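Local coordinates for protein nicotinamide-nucleotide adenylyltransferase NadR family / Ribosylnicotinamide kinase (Lactococcus lactis subsp. cremoris, PDB 6GYF) that probably phosphorylates nicotinamide riboside to NMN in a P-loop kinase domain and may also transfer an adenylyl group to NMN to form NAD, at residues 68-73 with 173-178. Sequence-based numbering, arbitrary orientation.
With NMN (beta-nicotinamide ribose monophosphate), chain C.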
loop_
_atom_site.group_PDB
_atom_site.type_symbol
_atom_site.label_atom_id
_atom_site.label_comp_id
_atom_site.label_asym_id
_atom_site.label_seq_id
_atom_site.Cartn_x
_atom_site.Cartn_y
_atom_site.Cartn_z
ATOM N N ARG A 68 -4.482 -12.141 -5.780
ATOM C CA ARG A 68 -3.056 -12.072 -6.113
ATOM C C ARG A 68 -2.193 -11.941 -4.863
ATOM O O ARG A 68 -1.123 -12.554 -4.776
ATOM C CB ARG A 68 -2.770 -10.908 -7.070
ATOM C CG ARG A 68 -3.100 -11.160 -8.539
ATOM C CD ARG A 68 -2.429 -12.418 -9.067
ATOM N NE ARG A 68 -2.631 -12.611 -10.508
ATOM C CZ ARG A 68 -1.880 -12.040 -11.451
ATOM N NH1 ARG A 68 -0.875 -11.228 -11.108
ATOM N NH2 ARG A 68 -2.137 -12.266 -12.738
ATOM N N TYR A 69 -2.605 -11.091 -3.920
ATOM C CA TYR A 69 -1.888 -10.953 -2.654
ATOM C C TYR A 69 -1.826 -12.282 -1.905
ATOM O O TYR A 69 -0.817 -12.599 -1.262
ATOM C CB TYR A 69 -2.558 -9.899 -1.775
ATOM C CG TYR A 69 -2.338 -8.447 -2.136
ATOM C CD1 TYR A 69 -1.668 -8.060 -3.295
ATOM C CD2 TYR A 69 -2.786 -7.454 -1.282
ATOM C CE1 TYR A 69 -1.474 -6.704 -3.591
ATOM C CE2 TYR A 69 -2.593 -6.111 -1.557
ATOM C CZ TYR A 69 -1.946 -5.728 -2.701
ATOM O OH TYR A 69 -1.789 -4.365 -2.933
ATOM N N LEU A 70 -2.923 -13.042 -1.918
ATOM C CA LEU A 70 -2.931 -14.351 -1.268
ATOM C C LEU A 70 -1.962 -15.315 -1.938
ATOM O O LEU A 70 -1.253 -16.068 -1.258
ATOM C CB LEU A 70 -4.342 -14.929 -1.253
ATOM C CG LEU A 70 -5.114 -14.348 -0.083
ATOM C CD1 LEU A 70 -6.535 -14.694 -0.257
ATOM C CD2 LEU A 70 -4.589 -14.937 1.220
ATOM N N ARG A 71 -1.979 -15.366 -3.273
ATOM C CA ARG A 71 -1.031 -16.225 -3.960
ATOM C C ARG A 71 0.396 -15.850 -3.578
ATOM O O ARG A 71 1.229 -16.727 -3.320
ATOM C CB ARG A 71 -1.228 -16.139 -5.474
ATOM C CG ARG A 71 -2.379 -16.964 -6.039
ATOM C CD ARG A 71 -2.107 -18.456 -6.028
ATOM N NE ARG A 71 -3.109 -19.166 -6.820
ATOM C CZ ARG A 71 -3.164 -19.157 -8.154
ATOM N NH1 ARG A 71 -2.270 -18.472 -8.849
ATOM N NH2 ARG A 71 -4.117 -19.825 -8.802
ATOM N N GLU A 72 0.680 -14.550 -3.472
ATOM C CA GLU A 72 2.020 -14.124 -3.081
ATOM C C GLU A 72 2.308 -14.506 -1.637
ATOM O O GLU A 72 3.412 -14.967 -1.324
ATOM C CB GLU A 72 2.173 -12.618 -3.297
ATOM C CG GLU A 72 3.590 -12.095 -3.208
ATOM C CD GLU A 72 3.649 -10.565 -3.352
ATOM O OE1 GLU A 72 2.729 -9.976 -3.986
ATOM O OE2 GLU A 72 4.592 -9.945 -2.799
ATOM N N ALA A 73 1.316 -14.365 -0.753
ATOM C CA ALA A 73 1.532 -14.650 0.664
ATOM C C ALA A 73 1.780 -16.135 0.929
ATOM O O ALA A 73 2.382 -16.484 1.951
ATOM C CB ALA A 73 0.351 -14.139 1.479
ATOM N N ARG A 173 2.088 -9.332 5.681
ATOM C CA ARG A 173 3.014 -8.358 5.106
ATOM C C ARG A 173 2.673 -7.979 3.655
ATOM O O ARG A 173 2.764 -6.805 3.278
ATOM C CB ARG A 173 4.431 -8.909 5.238
ATOM C CG ARG A 173 4.851 -9.029 6.707
ATOM C CD ARG A 173 6.317 -9.319 6.853
ATOM N NE ARG A 173 6.788 -9.301 8.236
ATOM C CZ ARG A 173 7.222 -8.215 8.881
ATOM N NH1 ARG A 173 7.253 -7.027 8.281
ATOM N NH2 ARG A 173 7.652 -8.329 10.132
ATOM N N VAL A 174 2.245 -8.943 2.838
ATOM C CA VAL A 174 1.844 -8.617 1.467
ATOM C C VAL A 174 0.753 -7.549 1.449
ATOM O O VAL A 174 0.740 -6.665 0.581
ATOM C CB VAL A 174 1.370 -9.868 0.704
ATOM C CG1 VAL A 174 1.028 -9.476 -0.722
ATOM C CG2 VAL A 174 2.417 -10.954 0.708
ATOM N N PHE A 175 -0.200 -7.635 2.374
ATOM C CA PHE A 175 -1.289 -6.661 2.397
ATOM C C PHE A 175 -0.861 -5.321 2.974
ATOM O O PHE A 175 -1.554 -4.320 2.755
ATOM C CB PHE A 175 -2.496 -7.207 3.190
ATOM C CG PHE A 175 -3.261 -8.292 2.475
ATOM C CD1 PHE A 175 -2.711 -9.563 2.311
ATOM C CD2 PHE A 175 -4.541 -8.052 1.985
ATOM C CE1 PHE A 175 -3.421 -10.580 1.650
ATOM C CE2 PHE A 175 -5.258 -9.053 1.336
ATOM C CZ PHE A 175 -4.694 -10.325 1.163
ATOM N N ARG A 176 0.267 -5.270 3.687
ATOM C CA ARG A 176 0.661 -4.022 4.321
ATOM C C ARG A 176 0.942 -2.954 3.284
ATOM O O ARG A 176 0.706 -1.764 3.542
ATOM C CB ARG A 176 1.882 -4.243 5.201
ATOM C CG ARG A 176 1.629 -5.196 6.291
ATOM C CD ARG A 176 2.808 -5.256 7.199
ATOM N NE ARG A 176 2.612 -6.267 8.227
ATOM C CZ ARG A 176 3.418 -6.420 9.269
ATOM N NH1 ARG A 176 4.475 -5.623 9.398
ATOM N NH2 ARG A 176 3.178 -7.367 10.171
ATOM N N ARG A 177 1.418 -3.371 2.103
ATOM C CA ARG A 177 1.690 -2.511 0.958
ATOM C C ARG A 177 0.565 -1.497 0.764
ATOM O O ARG A 177 0.823 -0.314 0.526
ATOM C CB ARG A 177 1.903 -3.407 -0.278
ATOM C CG ARG A 177 1.833 -2.745 -1.667
ATOM C CD ARG A 177 1.991 -3.777 -2.858
ATOM N NE ARG A 177 0.990 -3.612 -3.941
ATOM C CZ ARG A 177 1.050 -4.182 -5.153
ATOM N NH1 ARG A 177 2.073 -4.962 -5.487
ATOM N NH2 ARG A 177 0.080 -3.972 -6.045
ATOM N N HIS A 178 -0.682 -1.947 0.951
ATOM C CA HIS A 178 -1.903 -1.193 0.667
ATOM C C HIS A 178 -2.395 -0.299 1.800
ATOM O O HIS A 178 -3.059 0.709 1.529
ATOM C CB HIS A 178 -3.030 -2.169 0.319
ATOM C CG HIS A 178 -4.351 -1.515 0.074
ATOM N ND1 HIS A 178 -4.672 -0.909 -1.121
ATOM C CD2 HIS A 178 -5.441 -1.388 0.861
ATOM C CE1 HIS A 178 -5.898 -0.427 -1.057
ATOM N NE2 HIS A 178 -6.387 -0.701 0.137
HETATM O O3P NMN C . -3.090 -0.097 -5.727
HETATM P P NMN C . -2.594 -0.151 -4.302
HETATM O O1P NMN C . -2.963 -1.415 -3.562
HETATM O O2P NMN C . -2.814 1.118 -3.516
HETATM O O5R NMN C . -0.993 -0.242 -4.452
HETATM C C5R NMN C . -0.197 0.940 -4.423
HETATM C C4R NMN C . 1.218 0.612 -4.884
HETATM O O4R NMN C . 1.861 1.803 -5.347
HETATM C C3R NMN C . 2.050 0.045 -3.744
HETATM O O3R NMN C . 2.531 -1.257 -4.102
HETATM C C2R NMN C . 3.176 1.043 -3.506
HETATM O O2R NMN C . 4.477 0.453 -3.623
HETATM C C1R NMN C . 3.006 2.130 -4.557
HETATM N N1 NMN C . 2.799 3.423 -3.900
HETATM C C2 NMN C . 3.650 4.429 -4.137
HETATM C C3 NMN C . 3.473 5.665 -3.527
HETATM C C7 NMN C . 4.433 6.785 -3.799
HETATM O O7 NMN C . 4.207 7.892 -3.339
HETATM N N7 NMN C . 5.514 6.539 -4.538
HETATM C C4 NMN C . 2.403 5.856 -2.664
HETATM C C5 NMN C . 1.535 4.797 -2.436
HETATM C C6 NMN C . 1.758 3.582 -3.073
#
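Val174 opens the contact by setting its two methyl groups against helix 68-73. CG1 lies anti to the backbone N (chi1 -178°) and meets CB of Tyr69 at 3.8 Å, with the carboxylate end of Glu72 beside it. CG2 rests on Ala73, 3.9 Å from its CB. Phe175 follows and takes Tyr69 in an edge-to-face stack. The edge of the tyrosine ring points at the phenylalanine face, with centroids 5.1 Å apart and planes at 85°. Tyr69 CB also makes a CH-pi contact over that face, 3.9 Å from the Phe175 ring centroid. Leu70 CG approaches the edge of the same Phe175 ring. Arg177 bends at chi3, which lays one guanidinium face over Tyr69 CE1. His178 ND1 gives a hydrogen bond to phosphate O1P of NMN at 3.0 Å, while its NE2 is bonded to Ile59 O. Tyr69 OH reaches the same O1P through a weak hydrogen bond of 3.2 Å. Tyr69 is thus a knob among Val174, Phe175, Arg177 and His178. An alanine in its place would probably leave the Phe175 face without its edge partner, open a gap beside Arg177 and cost the phosphate one weak bond. Ser244 and Lys65 also bind the NMN. The helix axes run roughly antiparallel, at 142° and 9.4 Å. Helix 63-73 leads into edge strand 80-86 of the five-stranded parallel sheet, and Leu70 packs on Val82 there. Helix 173-179 packs on helix 63-73 and runs directly into strand 181-186 of the second parallel sheet, so it lies between the two sheets.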